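Periplasmic binding protein (Roseiflexus sp. RS-1, PDB 5GJ3) binds heme in the periplasm, up to two at once, and probably hands it on to a bacterial uptake system. Local coordinates at residues E6-L11 / L66-E71; E17-L22 / R106-A111; D200-L205 / A225-G230. All blocks are in the same frame, centred on the assembly; numbering follows the deposited sequence.

Contact 1 of 3, residues E6-L11 / L66-E71. With ZN (zinc ion), chain F; ZN (zinc ion), chain D.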
loop_
_atom_site.group_PDB
_atom_site.type_symbol
_atom_site.label_atom_id
_atom_site.label_comp_id
_atom_site.label_asym_id
_atom_site.label_seq_id
_atom_site.Cartn_x
_atom_site.Cartn_y
_atom_site.Cartn_z
ATOM N N GLU A 6 18.846 -20.511 3.873
ATOM C CA GLU A 6 18.500 -19.132 4.168
ATOM C C GLU A 6 17.311 -19.119 5.149
ATOM O O GLU A 6 16.362 -19.883 5.002
ATOM C CB GLU A 6 18.165 -18.438 2.851
ATOM C CG GLU A 6 18.394 -16.938 2.879
ATOM C CD GLU A 6 19.875 -16.619 2.905
ATOM O OE1 GLU A 6 20.519 -16.632 1.836
ATOM O OE2 GLU A 6 20.404 -16.402 4.004
ATOM N N ARG A 7 17.411 -18.305 6.189
ATOM C CA ARG A 7 16.306 -18.038 7.118
ATOM C C ARG A 7 16.072 -16.516 7.127
ATOM O O ARG A 7 16.816 -15.761 7.744
ATOM C CB ARG A 7 16.613 -18.541 8.531
ATOM C CG ARG A 7 16.773 -20.087 8.649
ATOM C CD ARG A 7 17.225 -20.486 10.056
ATOM N NE ARG A 7 16.203 -20.171 11.064
ATOM C CZ ARG A 7 15.052 -20.845 11.173
ATOM N NH1 ARG A 7 14.795 -21.866 10.379
ATOM N NH2 ARG A 7 14.148 -20.496 12.073
ATOM N N ILE A 8 15.054 -16.101 6.393
ATOM C CA ILE A 8 14.765 -14.681 6.160
ATOM C C ILE A 8 13.669 -14.201 7.107
ATOM O O ILE A 8 12.564 -14.848 7.250
ATOM C CB ILE A 8 14.315 -14.458 4.698
ATOM C CG1 ILE A 8 15.308 -15.128 3.700
ATOM C CG2 ILE A 8 14.170 -12.948 4.365
ATOM C CD1 ILE A 8 14.848 -14.995 2.250
ATOM N N VAL A 9 13.973 -13.091 7.773
ATOM C CA VAL A 9 13.004 -12.343 8.524
ATOM C C VAL A 9 12.773 -11.053 7.734
ATOM O O VAL A 9 13.710 -10.286 7.444
ATOM C CB VAL A 9 13.412 -12.036 9.975
ATOM C CG1 VAL A 9 12.299 -11.171 10.626
ATOM C CG2 VAL A 9 13.578 -13.336 10.788
ATOM N N SER A 10 11.522 -10.868 7.327
ATOM C CA SER A 10 11.145 -9.739 6.494
ATOM C C SER A 10 10.417 -8.692 7.369
ATOM O O SER A 10 9.427 -9.012 8.073
ATOM C CB SER A 10 10.276 -10.227 5.360
ATOM O OG SER A 10 9.750 -9.093 4.687
ATOM N N LEU A 11 10.879 -7.446 7.335
ATOM C CA LEU A 11 10.372 -6.429 8.260
ATOM C C LEU A 11 9.080 -5.655 7.827
ATOM O O LEU A 11 8.488 -4.940 8.650
ATOM C CB LEU A 11 11.497 -5.413 8.618
ATOM C CG LEU A 11 12.800 -6.064 9.136
ATOM C CD1 LEU A 11 13.785 -4.940 9.391
ATOM C CD2 LEU A 11 12.513 -6.825 10.436
ATOM N N LEU A 66 19.313 -13.662 7.480
ATOM C CA LEU A 66 19.172 -12.366 6.811
ATOM C C LEU A 66 17.903 -11.644 7.290
ATOM O O LEU A 66 16.796 -12.252 7.345
ATOM C CB LEU A 66 19.083 -12.534 5.294
ATOM C CG LEU A 66 18.733 -11.351 4.387
ATOM C CD1 LEU A 66 19.871 -10.295 4.353
ATOM C CD2 LEU A 66 18.428 -11.903 2.985
ATOM N N VAL A 67 18.049 -10.344 7.521
ATOM C CA VAL A 67 16.892 -9.503 7.837
ATOM C C VAL A 67 16.827 -8.405 6.826
ATOM O O VAL A 67 17.815 -7.697 6.615
ATOM C CB VAL A 67 17.018 -8.903 9.268
ATOM C CG1 VAL A 67 15.879 -7.942 9.594
ATOM C CG2 VAL A 67 17.101 -10.042 10.326
ATOM N N ILE A 68 15.657 -8.262 6.194
ATOM C CA ILE A 68 15.470 -7.349 5.125
ATOM C C ILE A 68 14.185 -6.506 5.333
ATOM O O ILE A 68 13.153 -7.030 5.775
ATOM C CB ILE A 68 15.515 -8.111 3.767
ATOM C CG1 ILE A 68 15.516 -7.174 2.588
ATOM C CG2 ILE A 68 14.340 -9.076 3.529
ATOM C CD1 ILE A 68 15.812 -7.921 1.279
ATOM N N GLY A 69 14.248 -5.220 4.995
ATOM C CA GLY A 69 13.052 -4.325 5.181
ATOM C C GLY A 69 13.259 -3.034 4.393
ATOM O O GLY A 69 14.217 -2.911 3.608
ATOM N N ASP A 70 12.358 -2.081 4.551
ATOM C CA ASP A 70 12.566 -0.823 3.873
ATOM C C ASP A 70 12.404 0.266 4.913
ATOM O O ASP A 70 12.343 -0.034 6.142
ATOM C CB ASP A 70 11.644 -0.694 2.660
ATOM C CG ASP A 70 10.172 -0.592 3.037
ATOM O OD1 ASP A 70 9.796 -0.174 4.161
ATOM O OD2 ASP A 70 9.366 -0.934 2.167
ATOM N N GLU A 71 12.417 1.514 4.472
ATOM C CA GLU A 71 12.492 2.661 5.388
ATOM C C GLU A 71 11.356 2.778 6.408
ATOM O O GLU A 71 11.536 3.474 7.396
ATOM C CB GLU A 71 12.651 4.007 4.626
ATOM C CG GLU A 71 11.463 4.352 3.727
ATOM C CD GLU A 71 11.638 5.690 2.993
ATOM O OE1 GLU A 71 12.131 5.747 1.825
ATOM O OE2 GLU A 71 11.287 6.712 3.613
HETATM ZN ZN ZN F . 22.320 -15.506 1.692
HETATM ZN ZN ZN D . 7.417 -0.353 2.192
HETATM O O HOH W 1 23.025 -16.883 3.524
HETATM O O HOH W 2 22.099 -13.781 3.071
HETATM O O HOH W 3 6.776 -0.410 4.033
#

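Contact 2 of 3, residues E17-L22 / R106-A111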
loop_
_atom_site.group_PDB
_atom_site.type_symbol
_atom_site.label_atom_id
_atom_site.label_comp_id
_atom_site.label_asym_id
_atom_site.label_seq_id
_atom_site.Cartn_x
_atom_site.Cartn_y
_atom_site.Cartn_z
ATOM N N GLU A 17 5.763 -9.613 0.496
ATOM C CA GLU A 17 5.012 -9.918 -0.718
ATOM C C GLU A 17 5.965 -10.089 -1.885
ATOM O O GLU A 17 5.796 -10.972 -2.730
ATOM C CB GLU A 17 4.014 -8.801 -1.021
ATOM C CG GLU A 17 3.421 -8.894 -2.415
ATOM C CD GLU A 17 2.155 -8.033 -2.607
ATOM O OE1 GLU A 17 1.611 -7.432 -1.642
ATOM O OE2 GLU A 17 1.680 -7.994 -3.740
ATOM N N ILE A 18 6.998 -9.251 -1.925
ATOM C CA ILE A 18 7.925 -9.280 -3.026
ATOM C C ILE A 18 8.785 -10.599 -2.909
ATOM O O ILE A 18 9.102 -11.193 -3.919
ATOM C CB ILE A 18 8.877 -8.049 -2.999
ATOM C CG1 ILE A 18 8.149 -6.781 -3.495
ATOM C CG2 ILE A 18 10.111 -8.341 -3.861
ATOM C CD1 ILE A 18 8.932 -5.509 -3.184
ATOM N N ILE A 19 9.166 -11.024 -1.702
ATOM C CA ILE A 19 9.988 -12.252 -1.563
ATOM C C ILE A 19 9.169 -13.431 -2.127
ATOM O O ILE A 19 9.717 -14.276 -2.871
ATOM C CB ILE A 19 10.379 -12.520 -0.087
ATOM C CG1 ILE A 19 11.360 -11.427 0.424
ATOM C CG2 ILE A 19 11.014 -13.910 0.110
ATOM C CD1 ILE A 19 11.363 -11.319 1.954
ATOM N N PHE A 20 7.884 -13.491 -1.732
ATOM C CA PHE A 20 6.988 -14.566 -2.215
ATOM C C PHE A 20 6.789 -14.469 -3.738
ATOM O O PHE A 20 6.852 -15.472 -4.416
ATOM C CB PHE A 20 5.635 -14.565 -1.452
ATOM C CG PHE A 20 5.693 -15.285 -0.107
ATOM C CD1 PHE A 20 5.427 -16.652 -0.023
ATOM C CD2 PHE A 20 5.983 -14.591 1.055
ATOM C CE1 PHE A 20 5.496 -17.310 1.185
ATOM C CE2 PHE A 20 6.040 -15.238 2.275
ATOM C CZ PHE A 20 5.809 -16.612 2.342
ATOM N N ALA A 21 6.664 -13.261 -4.294
ATOM C CA ALA A 21 6.503 -13.099 -5.749
ATOM C C ALA A 21 7.720 -13.502 -6.536
ATOM O O ALA A 21 7.630 -13.874 -7.751
ATOM C CB ALA A 21 6.102 -11.660 -6.093
ATOM N N LEU A 22 8.889 -13.440 -5.891
ATOM C CA LEU A 22 10.119 -13.855 -6.567
ATOM C C LEU A 22 10.335 -15.382 -6.488
ATOM O O LEU A 22 11.299 -15.920 -7.060
ATOM C CB LEU A 22 11.350 -13.108 -5.968
ATOM C CG LEU A 22 11.516 -11.637 -6.321
ATOM C CD1 LEU A 22 12.519 -10.909 -5.398
ATOM C CD2 LEU A 22 11.906 -11.448 -7.795
ATOM N N ARG A 106 14.215 -4.997 -7.271
ATOM C CA ARG A 106 15.670 -5.176 -7.499
ATOM C C ARG A 106 16.474 -5.333 -6.211
ATOM O O ARG A 106 17.442 -6.135 -6.149
ATOM C CB ARG A 106 16.247 -4.037 -8.368
ATOM C CG ARG A 106 15.616 -4.009 -9.766
ATOM C CD ARG A 106 16.197 -2.896 -10.656
ATOM N NE ARG A 106 15.972 -3.285 -12.040
ATOM C CZ ARG A 106 15.161 -2.663 -12.906
ATOM N NH1 ARG A 106 14.513 -1.547 -12.570
ATOM N NH2 ARG A 106 15.032 -3.137 -14.151
ATOM N N PHE A 107 16.073 -4.583 -5.172
ATOM C CA PHE A 107 16.735 -4.655 -3.865
ATOM C C PHE A 107 16.608 -6.070 -3.248
ATOM O O PHE A 107 17.613 -6.674 -2.823
ATOM C CB PHE A 107 16.165 -3.581 -2.937
ATOM C CG PHE A 107 16.297 -3.887 -1.460
ATOM C CD1 PHE A 107 17.519 -3.689 -0.802
ATOM C CD2 PHE A 107 15.169 -4.266 -0.714
ATOM C CE1 PHE A 107 17.635 -3.901 0.602
ATOM C CE2 PHE A 107 15.253 -4.459 0.665
ATOM C CZ PHE A 107 16.511 -4.279 1.355
ATOM N N VAL A 108 15.402 -6.605 -3.249
ATOM C CA VAL A 108 15.175 -7.940 -2.672
ATOM C C VAL A 108 15.896 -8.985 -3.535
ATOM O O VAL A 108 16.561 -9.925 -2.996
ATOM C CB VAL A 108 13.683 -8.281 -2.539
ATOM C CG1 VAL A 108 13.494 -9.751 -2.079
ATOM C CG2 VAL A 108 12.981 -7.347 -1.529
ATOM N N ALA A 109 15.783 -8.845 -4.852
ATOM C CA ALA A 109 16.422 -9.837 -5.741
ATOM C C ALA A 109 17.938 -9.919 -5.542
ATOM O O ALA A 109 18.502 -11.045 -5.564
ATOM C CB ALA A 109 16.100 -9.596 -7.220
ATOM N N GLN A 110 18.586 -8.761 -5.378
ATOM C CA GLN A 110 20.034 -8.736 -5.152
ATOM C C GLN A 110 20.383 -9.398 -3.826
ATOM O O GLN A 110 21.301 -10.191 -3.818
ATOM C CB GLN A 110 20.688 -7.325 -5.237
ATOM C CG GLN A 110 22.241 -7.378 -5.155
ATOM C CD GLN A 110 22.987 -6.067 -5.469
ATOM O OE1 GLN A 110 22.463 -5.218 -6.160
ATOM N NE2 GLN A 110 24.255 -5.912 -4.971
ATOM N N ALA A 111 19.647 -9.102 -2.737
ATOM C CA ALA A 111 19.898 -9.705 -1.403
ATOM C C ALA A 111 19.750 -11.223 -1.410
ATOM O O ALA A 111 20.395 -11.955 -0.595
ATOM C CB ALA A 111 18.971 -9.119 -0.338
#

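Contact 3 of 3, residues D200-L205 / A225-G230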
loop_
_atom_site.group_PDB
_atom_site.type_symbol
_atom_site.label_atom_id
_atom_site.label_comp_id
_atom_site.label_asym_id
_atom_site.label_seq_id
_atom_site.Cartn_x
_atom_site.Cartn_y
_atom_site.Cartn_z
ATOM N N ASP A 200 -16.548 12.938 -6.314
ATOM C CA ASP A 200 -17.269 12.053 -7.214
ATOM C C ASP A 200 -17.085 10.594 -6.802
ATOM O O ASP A 200 -17.964 9.747 -7.050
ATOM C CB ASP A 200 -16.691 12.212 -8.649
ATOM C CG ASP A 200 -16.974 13.592 -9.238
ATOM O OD1 ASP A 200 -18.193 13.931 -9.298
ATOM O OD2 ASP A 200 -16.017 14.319 -9.633
ATOM N N VAL A 201 -15.920 10.306 -6.223
ATOM C CA VAL A 201 -15.548 8.951 -5.738
ATOM C C VAL A 201 -15.029 9.042 -4.308
ATOM O O VAL A 201 -14.202 9.871 -4.009
ATOM C CB VAL A 201 -14.460 8.304 -6.665
ATOM C CG1 VAL A 201 -14.082 6.865 -6.190
ATOM C CG2 VAL A 201 -14.959 8.309 -8.123
ATOM N N LEU A 202 -15.523 8.177 -3.429
ATOM C CA LEU A 202 -14.902 7.966 -2.129
ATOM C C LEU A 202 -14.022 6.699 -2.155
ATOM O O LEU A 202 -14.500 5.583 -2.423
ATOM C CB LEU A 202 -15.978 7.853 -1.036
ATOM C CG LEU A 202 -16.671 9.204 -0.780
ATOM C CD1 LEU A 202 -17.998 8.993 -0.091
ATOM C CD2 LEU A 202 -15.786 10.125 0.055
ATOM N N LEU A 203 -12.739 6.887 -1.903
ATOM C CA LEU A 203 -11.802 5.762 -1.879
ATOM C C LEU A 203 -11.438 5.443 -0.420
ATOM O O LEU A 203 -10.981 6.304 0.313
ATOM C CB LEU A 203 -10.557 6.096 -2.723
ATOM C CG LEU A 203 -9.433 5.060 -2.877
ATOM C CD1 LEU A 203 -9.923 3.797 -3.542
ATOM C CD2 LEU A 203 -8.250 5.623 -3.660
ATOM N N VAL A 204 -11.692 4.207 0.002
ATOM C CA VAL A 204 -11.445 3.791 1.388
ATOM C C VAL A 204 -10.725 2.421 1.470
ATOM O O VAL A 204 -10.615 1.698 0.481
ATOM C CB VAL A 204 -12.773 3.639 2.156
ATOM C CG1 VAL A 204 -13.488 5.002 2.216
ATOM C CG2 VAL A 204 -13.650 2.547 1.519
ATOM N N LEU A 205 -10.277 2.064 2.654
ATOM C CA LEU A 205 -9.748 0.689 2.851
ATOM C C LEU A 205 -10.869 -0.285 3.264
ATOM O O LEU A 205 -11.855 0.131 3.937
ATOM C CB LEU A 205 -8.636 0.710 3.861
ATOM C CG LEU A 205 -7.528 1.684 3.474
ATOM C CD1 LEU A 205 -6.482 1.761 4.571
ATOM C CD2 LEU A 205 -6.867 1.367 2.129
ATOM N N ALA A 225 -23.088 11.719 2.741
ATOM C CA ALA A 225 -24.245 11.244 1.936
ATOM C C ALA A 225 -24.610 12.209 0.781
ATOM O O ALA A 225 -25.128 11.781 -0.244
ATOM C CB ALA A 225 -25.481 10.967 2.796
ATOM N N ASP A 226 -24.320 13.496 0.961
ATOM C CA ASP A 226 -24.777 14.500 0.003
ATOM C C ASP A 226 -23.677 14.932 -1.001
ATOM O O ASP A 226 -23.978 15.720 -1.895
ATOM C CB ASP A 226 -25.438 15.702 0.701
ATOM C CG ASP A 226 -26.853 15.366 1.252
ATOM O OD1 ASP A 226 -27.417 14.291 0.942
ATOM O OD2 ASP A 226 -27.415 16.187 2.015
ATOM N N THR A 227 -22.473 14.329 -0.919
ATOM C CA THR A 227 -21.476 14.473 -2.008
ATOM C C THR A 227 -21.962 13.803 -3.290
ATOM O O THR A 227 -22.865 12.937 -3.233
ATOM C CB THR A 227 -20.115 13.877 -1.616
ATOM O OG1 THR A 227 -20.277 12.475 -1.320
ATOM C CG2 THR A 227 -19.560 14.622 -0.387
ATOM N N PRO A 228 -21.387 14.185 -4.464
ATOM C CA PRO A 228 -21.769 13.441 -5.634
ATOM C C PRO A 228 -21.483 11.940 -5.466
ATOM O O PRO A 228 -22.270 11.114 -5.944
ATOM C CB PRO A 228 -20.898 14.031 -6.746
ATOM C CG PRO A 228 -20.612 15.468 -6.296
ATOM C CD PRO A 228 -20.597 15.398 -4.786
ATOM N N ALA A 229 -20.396 11.578 -4.779
ATOM C CA ALA A 229 -20.135 10.144 -4.508
ATOM C C ALA A 229 -21.205 9.530 -3.633
ATOM O O ALA A 229 -21.721 8.425 -3.938
ATOM C CB ALA A 229 -18.774 9.971 -3.827
ATOM N N GLY A 230 -21.476 10.183 -2.494
ATOM C CA GLY A 230 -22.493 9.712 -1.565
ATOM C C GLY A 230 -23.834 9.457 -2.246
ATOM O O GLY A 230 -24.453 8.424 -1.999
#

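Contact 1 of 3, residues E6-L11 / L66-E71
I8 and I68 lie side by side and point the same way, I8 CG2 meeting I68 CG2 at 4.0 Å, on the face of the sheet where helices 13-21 and 100-111 pack. On the other face V9 and V67 are neighbours, and L11 crosses V67 at about a right angle: V67 CG1, anti to its backbone N (chi1 176°), comes against L11 CG at 3.6 Å and touches both leucine methyls too. Branched beta carbons suit these extended positions, while G69, lacking a side chain, lets L11 CB settle 3.9 Å from its CA. Between the two faces, V9 uses both its backbone N-H and its C=O: V9 N gives to L66 O at 3.0 Å, and V9 O accepts from I68 N. L11 N then reaches I68 O at 2.8 Å, while the bond from L66 N to R7 O is longer, 3.3 Å. A zinc ion lies at each end, one on E6 and the other on D70. E6 OE1 binds the first at 2.1 Å alongside two waters that also donate to OE2, which T65 OG1 engages as well. D70 OD2 binds the second at 2.0 Å, with D14, D94 and a water completing the site. The pairing is that of two inner strands in the four-stranded parallel sheet of the N-terminal Rossmann-like lobe.

Contact 2 of 3, residues E17-L22 / R106-A111
V108 meets I18, I19 and L22 through aliphatic groups alone, and the flat groups of both helices are turned elsewhere. The ring of F107 packs on I68, A90 and T92 of the neighbouring sheet, and that of F20 lies against P38. Between the helices V108 is central to the contact. Its CG1 stands anti to the backbone N (chi1 174°), and this places that methyl against L22 CD1 at 3.6 Å and I19 CG1 at 3.7 Å. I18 approaches from another side, and I18 CG2 lies 3.8 Å from both V108 CB and V108 CG2. I19 crosses V108 at about a right angle, whereas I18 and L22 come in at a slant. L22 CD1 also reaches over A109, whose small side chain lets L22 CD1 lie 4.2 Å from A109 CB. Valine fits here because its two methyls can serve different partners from one short stem; I18 meets it with the CG2 branch, I19 with CG1 and L22 with an end methyl. The charged groups point elsewhere: E17 forms a salt bridge with R249, and R106 with E119. This is apolar packing of two helices, both lying against the same parallel sheet, as in the alpha/beta layering of a Rossmann-like lobe.

Contact 3 of 3, residues D200-L205 / A225-G230
With CG anti to its carbonyl carbon (chi1 -70°), L202 carries its isobutyl group over A229, L202 CG lying 3.8 Å from A229 CB; in D200 a similar chi1 of -67° sets CG beside the backbone N, and the turn of the carboxylate then brings D200 OD1 to 3.7 Å from P228 CB, although D200 CB sets out away from the helix. The two segments belong to a beta-alpha-beta crossover of the C-terminal lobe: strand 201-205 passes through several helices, the last of them 228-232, into strand 235-238, its parallel neighbour. D200 CA and A229 CA are 4.4 Å apart, close enough to suit a side chain no larger than a methyl, and A229 CB lies 3.3 Å from D200 O and 3.7 Å from both V201 N and L202 N. P228 takes the first turn of the helix, where no backbone N-H is needed for a helical bond, and offers its ring carbons to the aspartate. The carboxylate of D200 is buried but well supplied: OD1 forms a salt bridge with R269 NE and a bond with S268 OG, while OD2 accepts from H144 N, of a residue that itself binds zinc. At the far end of the strand, L205 touches heme. T227 is the N-cap: its OG1 also bonds L224 O and accepts from G230 N at 2.8 Å, with an N-H...O angle of 161°.

Overall arrangement
Contacts 1 and 2 form one continuous core in the N-terminal lobe, their centres 10 Å apart. I68 is the main joint: its CG1 meets F107 CZ at 3.3 Å and its CD1 meets A111 CB at 3.7 Å, while S10 CB touches I19 CD1. Contact 3 belongs to the other lobe, on the opposite side of the chain's centre, with its centre about 38 Å from that of contact 1 and about 36 Å from that of contact 2. The hemes lie in the cleft between the lobes. The side chains of S10 and I18 stay about 12 and 11 Å from a heme, whereas strand 201-205 reaches the pocket directly through L205.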